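Local structure of tail fiber protein (Acinetobacter phage AM24, 5W5P) at residues 176-181 with 242-247; 270-275 with 343-348. The protein probably serves as the trimeric tailspike with which the phage recognises, and perhaps degrades, the capsular polysaccharide of Acinetobacter baumannii. All coordinates share one frame; numbering follows the deposited sequence.

Contact 1. Residues 176-181 with 242-247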
loop_
_atom_site.group_PDB
_atom_site.type_symbol
_atom_site.label_atom_id
_atom_site.label_comp_id
_atom_site.label_asym_id
_atom_site.label_seq_id
_atom_site.Cartn_x
_atom_site.Cartn_y
_atom_site.Cartn_z
ATOM N N TYR A 176 -32.995 -7.894 -4.043
ATOM C CA TYR A 176 -34.135 -6.991 -3.843
ATOM C C TYR A 176 -34.228 -6.717 -2.343
ATOM O O TYR A 176 -34.866 -7.472 -1.605
ATOM C CB TYR A 176 -35.428 -7.587 -4.390
ATOM C CG TYR A 176 -35.478 -7.664 -5.895
ATOM C CD1 TYR A 176 -34.960 -8.763 -6.570
ATOM C CD2 TYR A 176 -36.046 -6.642 -6.644
ATOM C CE1 TYR A 176 -35.003 -8.843 -7.947
ATOM C CE2 TYR A 176 -36.091 -6.712 -8.025
ATOM C CZ TYR A 176 -35.568 -7.817 -8.670
ATOM O OH TYR A 176 -35.610 -7.898 -10.044
ATOM N N SER A 177 -33.593 -5.634 -1.899
ATOM C CA SER A 177 -33.605 -5.292 -0.483
ATOM C C SER A 177 -33.152 -3.853 -0.305
ATOM O O SER A 177 -32.152 -3.435 -0.897
ATOM C CB SER A 177 -32.703 -6.231 0.322
ATOM O OG SER A 177 -32.645 -5.830 1.680
ATOM N N ASN A 178 -33.888 -3.108 0.518
ATOM C CA ASN A 178 -33.523 -1.748 0.886
ATOM C C ASN A 178 -32.528 -1.699 2.037
ATOM O O ASN A 178 -31.952 -0.634 2.290
ATOM C CB ASN A 178 -34.779 -0.956 1.260
ATOM C CG ASN A 178 -34.575 0.542 1.175
ATOM O OD1 ASN A 178 -33.633 1.021 0.532
ATOM N ND2 ASN A 178 -35.458 1.297 1.823
ATOM N N THR A 179 -32.301 -2.817 2.726
ATOM C CA THR A 179 -31.447 -2.845 3.908
ATOM C C THR A 179 -30.284 -3.822 3.816
ATOM O O THR A 179 -29.271 -3.610 4.485
ATOM C CB THR A 179 -32.275 -3.190 5.157
ATOM O OG1 THR A 179 -32.797 -4.518 5.029
ATOM C CG2 THR A 179 -33.426 -2.207 5.333
ATOM N N GLY A 180 -30.399 -4.879 3.012
ATOM C CA GLY A 180 -29.359 -5.888 2.906
ATOM C C GLY A 180 -29.899 -7.306 2.956
ATOM O O GLY A 180 -30.469 -7.716 3.974
ATOM N N ILE A 181 -29.731 -8.069 1.870
ATOM C CA ILE A 181 -30.251 -9.433 1.846
ATOM C C ILE A 181 -29.522 -10.331 2.830
ATOM O O ILE A 181 -30.032 -11.403 3.177
ATOM C CB ILE A 181 -30.177 -10.060 0.440
ATOM C CG1 ILE A 181 -28.808 -9.810 -0.189
ATOM C CG2 ILE A 181 -31.315 -9.557 -0.442
ATOM C CD1 ILE A 181 -28.438 -10.834 -1.231
ATOM N N LEU A 242 -23.394 -1.989 -2.113
ATOM C CA LEU A 242 -22.812 -3.230 -1.615
ATOM C C LEU A 242 -23.019 -3.345 -0.110
ATOM O O LEU A 242 -23.418 -4.403 0.395
ATOM C CB LEU A 242 -21.323 -3.298 -1.962
ATOM C CG LEU A 242 -20.932 -3.911 -3.308
ATOM C CD1 LEU A 242 -21.403 -3.053 -4.483
ATOM C CD2 LEU A 242 -19.422 -4.137 -3.372
ATOM N N VAL A 243 -22.757 -2.262 0.620
ATOM C CA VAL A 243 -22.944 -2.198 2.065
ATOM C C VAL A 243 -23.765 -0.959 2.392
ATOM O O VAL A 243 -23.486 0.129 1.877
ATOM C CB VAL A 243 -21.603 -2.161 2.828
ATOM C CG1 VAL A 243 -21.848 -2.263 4.332
ATOM C CG2 VAL A 243 -20.689 -3.274 2.355
ATOM N N ARG A 244 -24.769 -1.122 3.247
ATOM C CA ARG A 244 -25.576 -0.012 3.720
ATOM C C ARG A 244 -25.764 -0.170 5.220
ATOM O O ARG A 244 -25.852 -1.293 5.727
ATOM C CB ARG A 244 -26.936 0.042 3.005
ATOM C CG ARG A 244 -27.874 1.114 3.530
ATOM C CD ARG A 244 -29.083 1.306 2.628
ATOM N NE ARG A 244 -28.703 1.845 1.327
ATOM C CZ ARG A 244 -29.488 1.854 0.251
ATOM N NH1 ARG A 244 -30.722 1.367 0.314
ATOM N NH2 ARG A 244 -29.040 2.358 -0.889
ATOM N N ALA A 245 -25.790 0.956 5.930
ATOM C CA ALA A 245 -26.029 0.953 7.368
ATOM C C ALA A 245 -26.689 2.272 7.742
ATOM O O ALA A 245 -26.083 3.333 7.566
ATOM C CB ALA A 245 -24.723 0.752 8.140
ATOM N N THR A 246 -27.932 2.208 8.241
ATOM C CA THR A 246 -28.684 3.407 8.603
ATOM C C THR A 246 -29.264 3.355 10.013
ATOM O O THR A 246 -30.104 4.197 10.348
ATOM C CB THR A 246 -29.830 3.666 7.610
ATOM O OG1 THR A 246 -30.910 2.761 7.876
ATOM C CG2 THR A 246 -29.370 3.504 6.168
ATOM N N GLN A 247 -28.855 2.400 10.850
ATOM C CA GLN A 247 -29.493 2.237 12.149
ATOM C C GLN A 247 -28.604 2.790 13.252
ATOM O O GLN A 247 -27.525 2.229 13.506
ATOM C CB GLN A 247 -29.815 0.765 12.415
ATOM C CG GLN A 247 -30.993 0.230 11.615
ATOM C CD GLN A 247 -32.279 0.995 11.877
ATOM O OE1 GLN A 247 -32.540 1.434 13.001
ATOM N NE2 GLN A 247 -33.098 1.147 10.839
HETATM O O HOH W 1 -28.802 -1.370 5.990
#
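Arg244 NH1 is gripped from two residues: it donates to the backbone carbonyl Asn178 O at 3.1 Å, with an N-H...O angle of 150°, and is also hydrogen-bonded to Gln217 OE1. The amide of the same asparagine comes close as well. Asn178 OD1 sits 2.9 Å from Arg244 NH1, at the edge of the guanidinium and near its plane, but the angle is too poor for a hydrogen bond, and the amide stands almost upright to the guanidinium (planes 89° apart). The arginine chain is extended through CD, then bent at chi3 (-66°), and this brings NH1 onto the 176-181 loop while NE is held by its stronger partner, Asp275.

Asn178, whose carbonyl takes the arginine, lies inside a turn closed by Ser177 OG. That hydroxyl accepts from Thr179 N at 3.2 Å and from Gly180 N at 2.8 Å, which makes an ST turn and an ST motif around one oxygen. A water adds a second link between the segments, donating to Thr179 O at 2.7 Å and only weakly to Arg244 O at 3.0 Å; it cannot serve every acceptor near it at once. The arrangement ties the loop following strand 172-175 to strand 241-244, which runs beside strand 219-222, at the surface of the parallel beta-helix characteristic of phage tailspikes.

Contact 2. Residues 270-275 with 343-348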
loop_
_atom_site.group_PDB
_atom_site.type_symbol
_atom_site.label_atom_id
_atom_site.label_comp_id
_atom_site.label_asym_id
_atom_site.label_seq_id
_atom_site.Cartn_x
_atom_site.Cartn_y
_atom_site.Cartn_z
ATOM N N CYS A 270 -23.108 0.347 -10.284
ATOM C CA CYS A 270 -23.601 0.376 -8.916
ATOM C C CYS A 270 -23.819 1.818 -8.472
ATOM O O CYS A 270 -23.054 2.714 -8.841
ATOM C CB CYS A 270 -22.623 -0.327 -7.972
ATOM S SG CYS A 270 -22.242 -2.045 -8.426
ATOM N N ASN A 271 -24.878 2.043 -7.690
ATOM C CA ASN A 271 -25.186 3.396 -7.235
ATOM C C ASN A 271 -24.225 3.845 -6.142
ATOM O O ASN A 271 -23.819 5.011 -6.108
ATOM C CB ASN A 271 -26.628 3.477 -6.729
ATOM C CG ASN A 271 -27.645 3.370 -7.842
ATOM O OD1 ASN A 271 -27.407 3.816 -8.967
ATOM N ND2 ASN A 271 -28.792 2.770 -7.538
ATOM N N ARG A 272 -23.879 2.940 -5.226
ATOM C CA ARG A 272 -22.923 3.213 -4.164
ATOM C C ARG A 272 -22.152 1.940 -3.865
ATOM O O ARG A 272 -22.668 0.831 -4.030
ATOM C CB ARG A 272 -23.595 3.703 -2.869
ATOM C CG ARG A 272 -24.429 4.961 -3.006
ATOM C CD ARG A 272 -23.581 6.210 -2.905
ATOM N NE ARG A 272 -24.416 7.406 -2.794
ATOM C CZ ARG A 272 -24.812 8.136 -3.831
ATOM N NH1 ARG A 272 -25.574 9.204 -3.636
ATOM N NH2 ARG A 272 -24.442 7.800 -5.062
ATOM N N ILE A 273 -20.905 2.107 -3.429
ATOM C CA ILE A 273 -20.172 0.985 -2.855
ATOM C C ILE A 273 -20.539 0.821 -1.388
ATOM O O ILE A 273 -20.957 -0.258 -0.950
ATOM C CB ILE A 273 -18.657 1.178 -3.040
ATOM C CG1 ILE A 273 -18.305 1.323 -4.522
ATOM C CG2 ILE A 273 -17.901 0.014 -2.436
ATOM C CD1 ILE A 273 -16.827 1.597 -4.770
ATOM N N ILE A 274 -20.403 1.893 -0.612
ATOM C CA ILE A 274 -20.814 1.936 0.784
ATOM C C ILE A 274 -21.752 3.122 0.955
ATOM O O ILE A 274 -21.455 4.227 0.490
ATOM C CB ILE A 274 -19.609 2.053 1.738
ATOM C CG1 ILE A 274 -18.703 0.827 1.606
ATOM C CG2 ILE A 274 -20.079 2.225 3.175
ATOM C CD1 ILE A 274 -17.545 0.822 2.587
ATOM N N ASP A 275 -22.886 2.891 1.610
ATOM C CA ASP A 275 -23.908 3.916 1.811
ATOM C C ASP A 275 -24.198 4.019 3.306
ATOM O O ASP A 275 -24.968 3.219 3.846
ATOM C CB ASP A 275 -25.166 3.580 1.016
ATOM C CG ASP A 275 -26.219 4.660 1.106
ATOM O OD1 ASP A 275 -27.419 4.336 0.968
ATOM O OD2 ASP A 275 -25.846 5.833 1.310
ATOM N N THR A 343 -20.548 11.592 -14.054
ATOM C CA THR A 343 -21.929 11.180 -13.818
ATOM C C THR A 343 -22.151 11.112 -12.311
ATOM O O THR A 343 -21.291 11.524 -11.524
ATOM C CB THR A 343 -22.241 9.852 -14.518
ATOM O OG1 THR A 343 -23.583 9.449 -14.207
ATOM C CG2 THR A 343 -21.269 8.766 -14.082
ATOM N N GLY A 344 -23.318 10.610 -11.906
ATOM C CA GLY A 344 -23.652 10.585 -10.490
ATOM C C GLY A 344 -23.759 11.986 -9.921
ATOM O O GLY A 344 -24.336 12.890 -10.534
ATOM N N ASP A 345 -23.186 12.181 -8.734
ATOM C CA ASP A 345 -23.161 13.489 -8.087
ATOM C C ASP A 345 -21.964 14.337 -8.505
ATOM O O ASP A 345 -21.877 15.501 -8.095
ATOM C CB ASP A 345 -23.165 13.331 -6.560
ATOM C CG ASP A 345 -24.417 12.637 -6.040
ATOM O OD1 ASP A 345 -25.463 12.697 -6.718
ATOM O OD2 ASP A 345 -24.352 12.034 -4.948
ATOM N N LEU A 346 -21.045 13.786 -9.299
ATOM C CA LEU A 346 -19.877 14.554 -9.722
ATOM C C LEU A 346 -20.219 15.862 -10.428
ATOM O O LEU A 346 -19.545 16.868 -10.145
ATOM C CB LEU A 346 -18.972 13.689 -10.610
ATOM C CG LEU A 346 -17.486 14.053 -10.610
ATOM C CD1 LEU A 346 -16.647 12.819 -10.845
ATOM C CD2 LEU A 346 -17.177 15.118 -11.653
ATOM N N PRO A 347 -21.192 15.935 -11.344
ATOM C CA PRO A 347 -21.509 17.240 -11.949
ATOM C C PRO A 347 -22.000 18.281 -10.954
ATOM O O PRO A 347 -21.905 19.480 -11.244
ATOM C CB PRO A 347 -22.588 16.894 -12.981
ATOM C CG PRO A 347 -22.339 15.469 -13.312
ATOM C CD PRO A 347 -21.912 14.840 -12.022
ATOM N N THR A 348 -22.508 17.875 -9.791
ATOM C CA THR A 348 -22.962 18.844 -8.799
ATOM C C THR A 348 -21.881 19.158 -7.763
ATOM O O THR A 348 -21.596 20.329 -7.499
ATOM C CB THR A 348 -24.231 18.341 -8.104
ATOM O OG1 THR A 348 -25.289 18.232 -9.063
ATOM C CG2 THR A 348 -24.657 19.311 -7.012
HETATM O O HOH W 2 -25.704 9.452 -7.046
#
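Arg272 and Asp345 meet at about a right angle, their side chains crossing and the guanidinium turned 72° from the carboxylate plane. Of the two carboxylate oxygens, OD2 makes the approach: Asp345 OD2 reaches Arg272 NH1 obliquely, at 3.4 Å, a long salt bridge without a paired, two-pronged fit. The stronger partner of OD2 is the hydroxyl of Tyr297, whose ring also makes a cation-pi contact with Arg272, so the tyrosine serves both members of the ion pair.

The other end of the guanidinium turns back on its own chain. With the side chain bent at chi2 (-84°), Arg272 NH2 comes back to donate to Asn271 O at 3.0 Å, from above the carbonyl plane. Asn271 and Arg272 lie just before the corner at Ile273 in the parallel beta-helix, the fold of many tailspikes, and the acidic partner comes from the loop between strand 331-339 and helix 346-349. A water at the guanidinium edge, in its plane, accepts from Arg272 NH2 at 2.9 Å and gives a weak bond to Asp345 OD1 at 3.3 Å, a second bridge beside the salt bridge.

Asp345 is set by a type II' turn from Thr343 to Leu346, in which Gly344 takes the positive phi and Leu346 N bonds to Thr343 O at 3.2 Å. Helix 346-349 follows directly.

Contacts 1 and 2 lie on the same side of the chain's centre, their own centres about 16 Å apart, and they are joined through two neighbouring parallel strands, 241-244 and 272-276. The backbones of these strands probably pair where Asp275 N lies 2.8 Å from Val243 O. Close by, Leu242 CB packs 3.2 Å from Ile273 O. The side chains make the other link: Arg244 of contact 1 forms a salt bridge to Asp275 of contact 2, with Arg244 NE 2.8 Å from Asp275 OD1, so that this arginine reaches the 176-181 loop with one nitrogen and the neighbouring strand with another.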